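Local coordinates for protein 4,5-DOPA dioxygenase extradiol (Escherichia coli, PDB 2PW6) that opens the aromatic ring of L-DOPA between carbons 4 and 5 in vitro, acting as an extradiol dioxygenase whose physiological substrate is unknown, at residues R14-L18 and L45-Q49; G173-N178 and S228-H234. All coordinates share one frame; numbering follows the deposited sequence.

Contact 1 and contact 2 lie on opposite sides of the chain's centre, their own centres about 26 Å apart, yet they share one framework. Contact 1 sits where strand 17-21 begins and where the loop leading into strand 50-60 approaches it; contact 2 starts at the far end of strand 167-173, which runs between those two strands in the sheet. The zinc ligand His22 follows directly on strand 17-21, and His57 lies within strand 50-60. The chemistry follows the place. At 14-18 and 45-49, partly buried, prolines, leucines and a selenomethionine pack without a hydrogen bond between the segments. At 173-178 and 228-234, buried, backbone bonds, stacked imidazoles and zinc ions prevail.

Contact 1 (R14-L18 and L45-Q49); sequences RMPAL and LPRPQ
Chi1 of -69° sets CG of Met15, present as selenomethionine, beside the backbone N and anti to the carbonyl carbon, and bends at chi2 (-65°) and chi3 (-52°) then fold its side chain against Pro46 and Pro48. The side chain leaves the backbone alongside the other segment, and the bends bring SE and CE round to it. This is packing at one end of a beta-alpha-beta crossover: strand 17-21 leads through helix 33-44 to strand 50-60, parallel to it, with strand 167-173 lying between the two. The contact brings the entrance of the first strand up to the loop that delivers the chain into the second.

Met15 and Pro46 slide past each other in opposite directions, SE passing 4.0 Å from Pro46 CB. The closest approach of the contact is here, Met15 CE to Pro46 O at 3.0 Å. The Met15 and Pro48 side chains cross at about a right angle, with Met15 CE 3.7 Å from Pro48 CB. Met168 of strand 167-173 touches both Met15 and Pro48, giving this patch a floor from the intervening strand.

Beside it the two proline rings meet at their ends, Pro16 CD lying 3.8 Å from Pro46 CG. The two methyls of Leu45, just after the helix, divide the work: CD2 slides alongside the Pro16 ring, 4.0 Å from CG of that residue, while CD1 meets the fork of Leu18. Gln269 of strand 268-270 packs on both leucines.

No hydrogen bond joins the two segments; the polar groups look elsewhere. Arg47 points away to a salt bridge with Asp135, and the carbonyl of Met15 accepts from Arg163. The leucine ends approach tip to tip, Leu18 CD2 standing 3.6 Å from Leu45 CD1.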
ATOM      1  N   ARG A  14     -25.292 -21.827   7.728  1.00 60.14           N
ATOM      2  CA  ARG A  14     -25.399 -20.423   7.205  1.00 60.33           C
ATOM      3  C   ARG A  14     -24.240 -19.523   7.673  1.00 59.56           C
ATOM      4  O   ARG A  14     -24.072 -19.273   8.878  1.00 59.25           O
ATOM      5  CB  ARG A  14     -26.726 -19.783   7.595  1.00 60.44           C
ATOM      6  CG  ARG A  14     -26.729 -18.306   7.296  1.00 61.00           C
ATOM      7  CD  ARG A  14     -28.107 -17.769   7.164  1.00 62.50           C
ATOM      8  NE  ARG A  14     -28.108 -16.974   5.966  1.00 63.50           N
ATOM      9  CZ  ARG A  14     -29.177 -16.450   5.401  1.00 65.78           C
ATOM     10  NH1 ARG A  14     -30.381 -16.617   5.950  1.00 65.18           N
ATOM     11  NH2 ARG A  14     -29.022 -15.753   4.268  1.00 67.35           N
HETATM   12  N   MSE A  15     -23.451 -19.044   6.713  1.00 58.86           N
HETATM   13  CA  MSE A  15     -22.209 -18.336   7.026  1.00 57.79           C
HETATM   14  C   MSE A  15     -22.481 -16.903   7.450  1.00 56.44           C
HETATM   15  O   MSE A  15     -23.402 -16.270   6.925  1.00 56.12           O
HETATM   16  CB  MSE A  15     -21.265 -18.354   5.833  1.00 58.34           C
HETATM   17  CG  MSE A  15     -20.679 -19.720   5.513  1.00 60.19           C
HETATM   18 SE   MSE A  15     -19.518 -20.437   6.897  1.00 67.72          SE
HETATM   19  CE  MSE A  15     -18.273 -18.966   7.180  1.00 65.00           C
ATOM     20  N   PRO A  16     -21.701 -16.400   8.430  1.00 55.39           N
ATOM     21  CA  PRO A  16     -21.764 -14.976   8.785  1.00 54.02           C
ATOM     22  C   PRO A  16     -21.051 -14.085   7.746  1.00 52.54           C
ATOM     23  O   PRO A  16     -20.172 -14.555   7.022  1.00 52.43           O
ATOM     24  CB  PRO A  16     -21.026 -14.923  10.126  1.00 54.00           C
ATOM     25  CG  PRO A  16     -20.019 -16.054  10.032  1.00 55.22           C
ATOM     26  CD  PRO A  16     -20.722 -17.141   9.258  1.00 55.19           C
ATOM     27  N   ALA A  17     -21.467 -12.825   7.660  1.00 50.45           N
ATOM     28  CA  ALA A  17     -20.693 -11.799   6.964  1.00 49.10           C
ATOM     29  C   ALA A  17     -20.003 -10.853   7.976  1.00 48.44           C
ATOM     30  O   ALA A  17     -20.531 -10.552   9.052  1.00 48.44           O
ATOM     31  CB  ALA A  17     -21.565 -11.026   5.975  1.00 48.37           C
ATOM     32  N   LEU A  18     -18.807 -10.413   7.620  1.00 47.46           N
ATOM     33  CA  LEU A  18     -17.951  -9.655   8.506  1.00 46.53           C
ATOM     34  C   LEU A  18     -17.403  -8.414   7.836  1.00 45.62           C
ATOM     35  O   LEU A  18     -16.821  -8.499   6.750  1.00 45.71           O
ATOM     36  CB  LEU A  18     -16.783 -10.516   8.955  1.00 46.28           C
ATOM     37  CG  LEU A  18     -16.896 -11.258  10.285  1.00 47.98           C
ATOM     38  CD1 LEU A  18     -18.084 -12.192  10.342  1.00 48.22           C
ATOM     39  CD2 LEU A  18     -15.618 -12.041  10.458  1.00 47.51           C
ATOM     40  N   LEU A  45     -15.561 -18.771  14.404  1.00 60.52           N
ATOM     41  CA  LEU A  45     -16.602 -18.808  13.378  1.00 59.27           C
ATOM     42  C   LEU A  45     -16.559 -20.114  12.591  1.00 58.38           C
ATOM     43  O   LEU A  45     -15.491 -20.727  12.452  1.00 57.52           O
ATOM     44  CB  LEU A  45     -16.515 -17.599  12.441  1.00 59.27           C
ATOM     45  CG  LEU A  45     -16.779 -16.215  13.035  1.00 58.49           C
ATOM     46  CD1 LEU A  45     -16.478 -15.162  11.990  1.00 58.14           C
ATOM     47  CD2 LEU A  45     -18.204 -16.064  13.567  1.00 56.70           C
ATOM     48  N   PRO A  46     -17.731 -20.556  12.099  1.00 58.07           N
ATOM     49  CA  PRO A  46     -17.777 -21.699  11.197  1.00 57.95           C
ATOM     50  C   PRO A  46     -16.797 -21.503  10.036  1.00 57.62           C
ATOM     51  O   PRO A  46     -16.843 -20.500   9.337  1.00 57.57           O
ATOM     52  CB  PRO A  46     -19.236 -21.711  10.700  1.00 58.02           C
ATOM     53  CG  PRO A  46     -19.810 -20.369  11.101  1.00 58.14           C
ATOM     54  CD  PRO A  46     -19.079 -20.010  12.348  1.00 58.03           C
ATOM     55  N   ARG A  47     -15.883 -22.449   9.906  1.00 57.26           N
ATOM     56  CA  ARG A  47     -14.932 -22.524   8.815  1.00 56.86           C
ATOM     57  C   ARG A  47     -15.656 -22.523   7.456  1.00 55.82           C
ATOM     58  O   ARG A  47     -16.561 -23.338   7.241  1.00 55.66           O
ATOM     59  CB  ARG A  47     -14.126 -23.804   8.988  1.00 57.17           C
ATOM     60  CG  ARG A  47     -13.080 -24.032   7.958  1.00 60.13           C
ATOM     61  CD  ARG A  47     -11.737 -23.557   8.442  1.00 64.05           C
ATOM     62  NE  ARG A  47     -10.689 -24.285   7.738  1.00 66.23           N
ATOM     63  CZ  ARG A  47      -9.405 -24.252   8.063  1.00 68.91           C
ATOM     64  NH1 ARG A  47      -8.989 -23.510   9.088  1.00 69.82           N
ATOM     65  NH2 ARG A  47      -8.535 -24.962   7.350  1.00 70.21           N
ATOM     66  N   PRO A  48     -15.284 -21.578   6.554  1.00 54.57           N
ATOM     67  CA  PRO A  48     -15.907 -21.452   5.230  1.00 53.41           C
ATOM     68  C   PRO A  48     -15.313 -22.369   4.168  1.00 52.05           C
ATOM     69  O   PRO A  48     -14.110 -22.627   4.164  1.00 50.78           O
ATOM     70  CB  PRO A  48     -15.645 -19.977   4.834  1.00 52.68           C
ATOM     71  CG  PRO A  48     -14.785 -19.407   5.881  1.00 53.45           C
ATOM     72  CD  PRO A  48     -14.287 -20.518   6.773  1.00 54.26           C
ATOM     73  N   GLN A  49     -16.186 -22.825   3.270  1.00 51.72           N
ATOM     74  CA  GLN A  49     -15.791 -23.505   2.035  1.00 51.57           C
ATOM     75  C   GLN A  49     -14.916 -22.593   1.197  1.00 50.04           C
ATOM     76  O   GLN A  49     -13.940 -23.060   0.592  1.00 50.11           O
ATOM     77  CB  GLN A  49     -17.020 -23.925   1.233  1.00 52.15           C
ATOM     78  CG  GLN A  49     -17.257 -25.445   1.174  1.00 57.03           C
ATOM     79  CD  GLN A  49     -17.368 -26.091   2.556  1.00 61.28           C
ATOM     80  OE1 GLN A  49     -16.354 -26.378   3.214  1.00 62.12           O
ATOM     81  NE2 GLN A  49     -18.606 -26.339   2.993  1.00 61.55           N
TER

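Contact 2 (G173-N178 and S228-H234). With ZN (zinc ion), chain D; ZN (zinc ion), chain B.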
ATOM      1  N   GLY A 173     -12.495  -2.226   5.756  1.00 38.57           N
ATOM      2  CA  GLY A 173     -12.271  -0.796   5.528  1.00 38.85           C
ATOM      3  C   GLY A 173     -12.292  -0.089   6.865  1.00 38.16           C
ATOM      4  O   GLY A 173     -11.671  -0.570   7.801  1.00 37.73           O
ATOM      5  N   ASN A 174     -13.043   1.022   6.957  1.00 38.00           N
ATOM      6  CA  ASN A 174     -13.015   1.935   8.147  1.00 37.09           C
ATOM      7  C   ASN A 174     -14.136   2.939   7.979  1.00 36.92           C
ATOM      8  O   ASN A 174     -14.124   3.743   7.016  1.00 37.54           O
ATOM      9  CB  ASN A 174     -11.680   2.733   8.294  1.00 36.21           C
ATOM     10  CG  ASN A 174     -10.457   1.866   8.661  1.00 36.76           C
ATOM     11  OD1 ASN A 174      -9.484   1.782   7.874  1.00 34.98           O
ATOM     12  ND2 ASN A 174     -10.451   1.291   9.881  1.00 33.09           N
ATOM     13  N   VAL A 175     -15.118   2.894   8.878  1.00 36.54           N
ATOM     14  CA  VAL A 175     -16.255   3.799   8.817  1.00 36.53           C
ATOM     15  C   VAL A 175     -15.893   5.289   9.117  1.00 37.43           C
ATOM     16  O   VAL A 175     -16.652   6.218   8.722  1.00 38.26           O
ATOM     17  CB  VAL A 175     -17.419   3.313   9.704  1.00 37.60           C
ATOM     18  CG1 VAL A 175     -17.743   1.858   9.389  1.00 37.67           C
ATOM     19  CG2 VAL A 175     -17.099   3.504  11.216  1.00 35.37           C
ATOM     20  N   VAL A 176     -14.734   5.513   9.745  1.00 37.11           N
ATOM     21  CA  VAL A 176     -14.121   6.860   9.821  1.00 38.13           C
ATOM     22  C   VAL A 176     -12.708   6.821   9.292  1.00 37.98           C
ATOM     23  O   VAL A 176     -11.855   6.056   9.794  1.00 37.79           O
ATOM     24  CB  VAL A 176     -14.069   7.504  11.292  1.00 38.43           C
ATOM     25  CG1 VAL A 176     -13.503   8.929  11.227  1.00 37.69           C
ATOM     26  CG2 VAL A 176     -15.430   7.485  11.975  1.00 37.22           C
ATOM     27  N   HIS A 177     -12.432   7.668   8.300  1.00 38.26           N
ATOM     28  CA  HIS A 177     -11.186   7.510   7.601  1.00 38.55           C
ATOM     29  C   HIS A 177     -10.747   8.765   6.896  1.00 39.76           C
ATOM     30  O   HIS A 177     -10.951   8.926   5.681  1.00 41.30           O
ATOM     31  CB  HIS A 177     -11.261   6.312   6.604  1.00 37.77           C
ATOM     32  CG  HIS A 177      -9.950   6.006   5.944  1.00 35.06           C
ATOM     33  ND1 HIS A 177      -9.421   6.799   4.934  1.00 32.18           N
ATOM     34  CD2 HIS A 177      -9.035   5.035   6.196  1.00 30.83           C
ATOM     35  CE1 HIS A 177      -8.267   6.268   4.549  1.00 34.60           C
ATOM     36  NE2 HIS A 177      -8.003   5.214   5.311  1.00 33.92           N
ATOM     37  N   ASN A 178     -10.090   9.632   7.652  1.00 41.48           N
ATOM     38  CA  ASN A 178      -9.574  10.883   7.126  1.00 41.85           C
ATOM     39  C   ASN A 178      -8.153  10.938   7.614  1.00 42.14           C
ATOM     40  O   ASN A 178      -7.930  11.116   8.806  1.00 42.79           O
ATOM     41  CB  ASN A 178     -10.401  12.084   7.618  1.00 41.76           C
ATOM     42  CG  ASN A 178     -10.051  13.388   6.877  1.00 42.04           C
ATOM     43  OD1 ASN A 178      -8.911  13.596   6.517  1.00 41.65           O
ATOM     44  ND2 ASN A 178     -11.053  14.234   6.613  1.00 41.57           N
ATOM     45  N   SER A 228     -15.650  12.629   7.862  1.00 41.09           N
ATOM     46  CA  SER A 228     -15.330  11.266   8.275  1.00 41.12           C
ATOM     47  C   SER A 228     -14.911  10.359   7.090  1.00 39.96           C
ATOM     48  O   SER A 228     -14.172   9.392   7.275  1.00 38.80           O
ATOM     49  CB  SER A 228     -16.543  10.649   8.941  1.00 40.77           C
ATOM     50  OG  SER A 228     -16.692  11.111  10.273  1.00 45.63           O
ATOM     51  N   ASN A 229     -15.378  10.726   5.897  1.00 39.35           N
ATOM     52  CA  ASN A 229     -15.250   9.940   4.680  1.00 39.23           C
ATOM     53  C   ASN A 229     -15.219  10.888   3.490  1.00 39.04           C
ATOM     54  O   ASN A 229     -16.221  11.027   2.801  1.00 38.85           O
ATOM     55  CB  ASN A 229     -16.440   8.954   4.537  1.00 38.48           C
ATOM     56  CG  ASN A 229     -16.450   7.846   5.609  1.00 36.75           C
ATOM     57  OD1 ASN A 229     -15.547   7.026   5.678  1.00 37.82           O
ATOM     58  ND2 ASN A 229     -17.500   7.809   6.419  1.00 39.34           N
ATOM     59  N   PRO A 230     -14.071  11.565   3.255  1.00 39.35           N
ATOM     60  CA  PRO A 230     -13.954  12.492   2.106  1.00 39.69           C
ATOM     61  C   PRO A 230     -14.056  11.818   0.738  1.00 41.37           C
ATOM     62  O   PRO A 230     -14.293  12.503  -0.275  1.00 42.67           O
ATOM     63  CB  PRO A 230     -12.549  13.109   2.271  1.00 40.27           C
ATOM     64  CG  PRO A 230     -12.070  12.721   3.646  1.00 38.57           C
ATOM     65  CD  PRO A 230     -12.839  11.506   4.073  1.00 38.37           C
ATOM     66  N   THR A 231     -13.838  10.496   0.703  1.00 41.27           N
ATOM     67  CA  THR A 231     -14.127   9.656  -0.474  1.00 39.57           C
ATOM     68  C   THR A 231     -14.823   8.456   0.089  1.00 38.57           C
ATOM     69  O   THR A 231     -14.661   8.183   1.268  1.00 39.15           O
ATOM     70  CB  THR A 231     -12.871   9.207  -1.182  1.00 39.61           C
ATOM     71  OG1 THR A 231     -11.913   8.728  -0.216  1.00 36.94           O
ATOM     72  CG2 THR A 231     -12.291  10.342  -1.990  1.00 39.00           C
ATOM     73  N   PRO A 232     -15.666   7.780  -0.710  1.00 37.60           N
ATOM     74  CA  PRO A 232     -16.444   6.738  -0.077  1.00 36.83           C
ATOM     75  C   PRO A 232     -15.784   5.377   0.226  1.00 35.41           C
ATOM     76  O   PRO A 232     -16.376   4.640   0.981  1.00 36.58           O
ATOM     77  CB  PRO A 232     -17.628   6.552  -1.058  1.00 36.91           C
ATOM     78  CG  PRO A 232     -17.497   7.623  -2.081  1.00 37.40           C
ATOM     79  CD  PRO A 232     -16.047   7.927  -2.129  1.00 37.62           C
ATOM     80  N   GLU A 233     -14.591   5.075  -0.284  1.00 34.54           N
ATOM     81  CA  GLU A 233     -14.109   3.663  -0.428  1.00 34.55           C
ATOM     82  C   GLU A 233     -13.954   2.878   0.876  1.00 33.73           C
ATOM     83  O   GLU A 233     -14.286   1.703   0.929  1.00 32.77           O
ATOM     84  CB  GLU A 233     -12.819   3.564  -1.274  1.00 34.19           C
ATOM     85  CG  GLU A 233     -11.522   3.947  -0.536  1.00 37.56           C
ATOM     86  CD  GLU A 233     -11.430   5.444  -0.206  1.00 38.45           C
ATOM     87  OE1 GLU A 233     -11.893   6.243  -1.048  1.00 40.56           O
ATOM     88  OE2 GLU A 233     -10.886   5.815   0.869  1.00 37.32           O
ATOM     89  N   HIS A 234     -13.481   3.532   1.943  1.00 32.70           N
ATOM     90  CA  HIS A 234     -13.298   2.832   3.234  1.00 30.48           C
ATOM     91  C   HIS A 234     -14.551   2.587   4.031  1.00 30.23           C
ATOM     92  O   HIS A 234     -14.576   1.734   4.942  1.00 30.58           O
ATOM     93  CB  HIS A 234     -12.236   3.486   4.091  1.00 30.15           C
ATOM     94  CG  HIS A 234     -10.839   3.028   3.800  1.00 22.30           C
ATOM     95  ND1 HIS A 234     -10.083   3.565   2.790  1.00 25.80           N
ATOM     96  CD2 HIS A 234     -10.009   2.217   4.487  1.00 24.68           C
ATOM     97  CE1 HIS A 234      -8.865   3.062   2.823  1.00 20.11           C
ATOM     98  NE2 HIS A 234      -8.787   2.229   3.846  1.00 21.51           N
TER
HETATM   99 ZN    ZN D 274      -9.996   8.322   3.692  0.50 12.55          ZN
HETATM  100 ZN    ZN B 272      -7.193   1.206   4.430  1.00 23.09          ZN
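The imidazoles of His177 and His234 stack face to face, centroids 3.6 Å apart and planes at 15°, inside the metal centre of this LigB-type extradiol dioxygenase. His177 NE2 stands over the centre of the His234 ring. His234 NE2 binds one zinc ion together with His22, His57 and Asp86 of the second subunit, while Asp86 OD1 of that subunit also hydrogen-bonds His177 NE2. Glu233 OE2 takes the N-H of His234 ND1 in the ring plane, through its anti lone pair, so that, with NE2 on zinc, the ring's rotation is set. The Asn174 amide lies side by side with the His234 ring and nearly parallel to it.

Two backbone bonds keep the loops in step: Asn174 N gives an almost straight 2.6 Å bond to His234 O, and His177 N reaches Ser228 O at 2.7 Å. A third bond, from side-chain Asn229 ND2, meets Val175 O at 2.9 Å, tilted from the carbonyl plane. Replacing Asn229 with a leucine would probably leave Val175 O without this donor and let the turn ahead of His177 shift. A second zinc ion is gripped by His177 itself, through ND1 at 2.0 Å and its own carbonyl O at 2.3 Å.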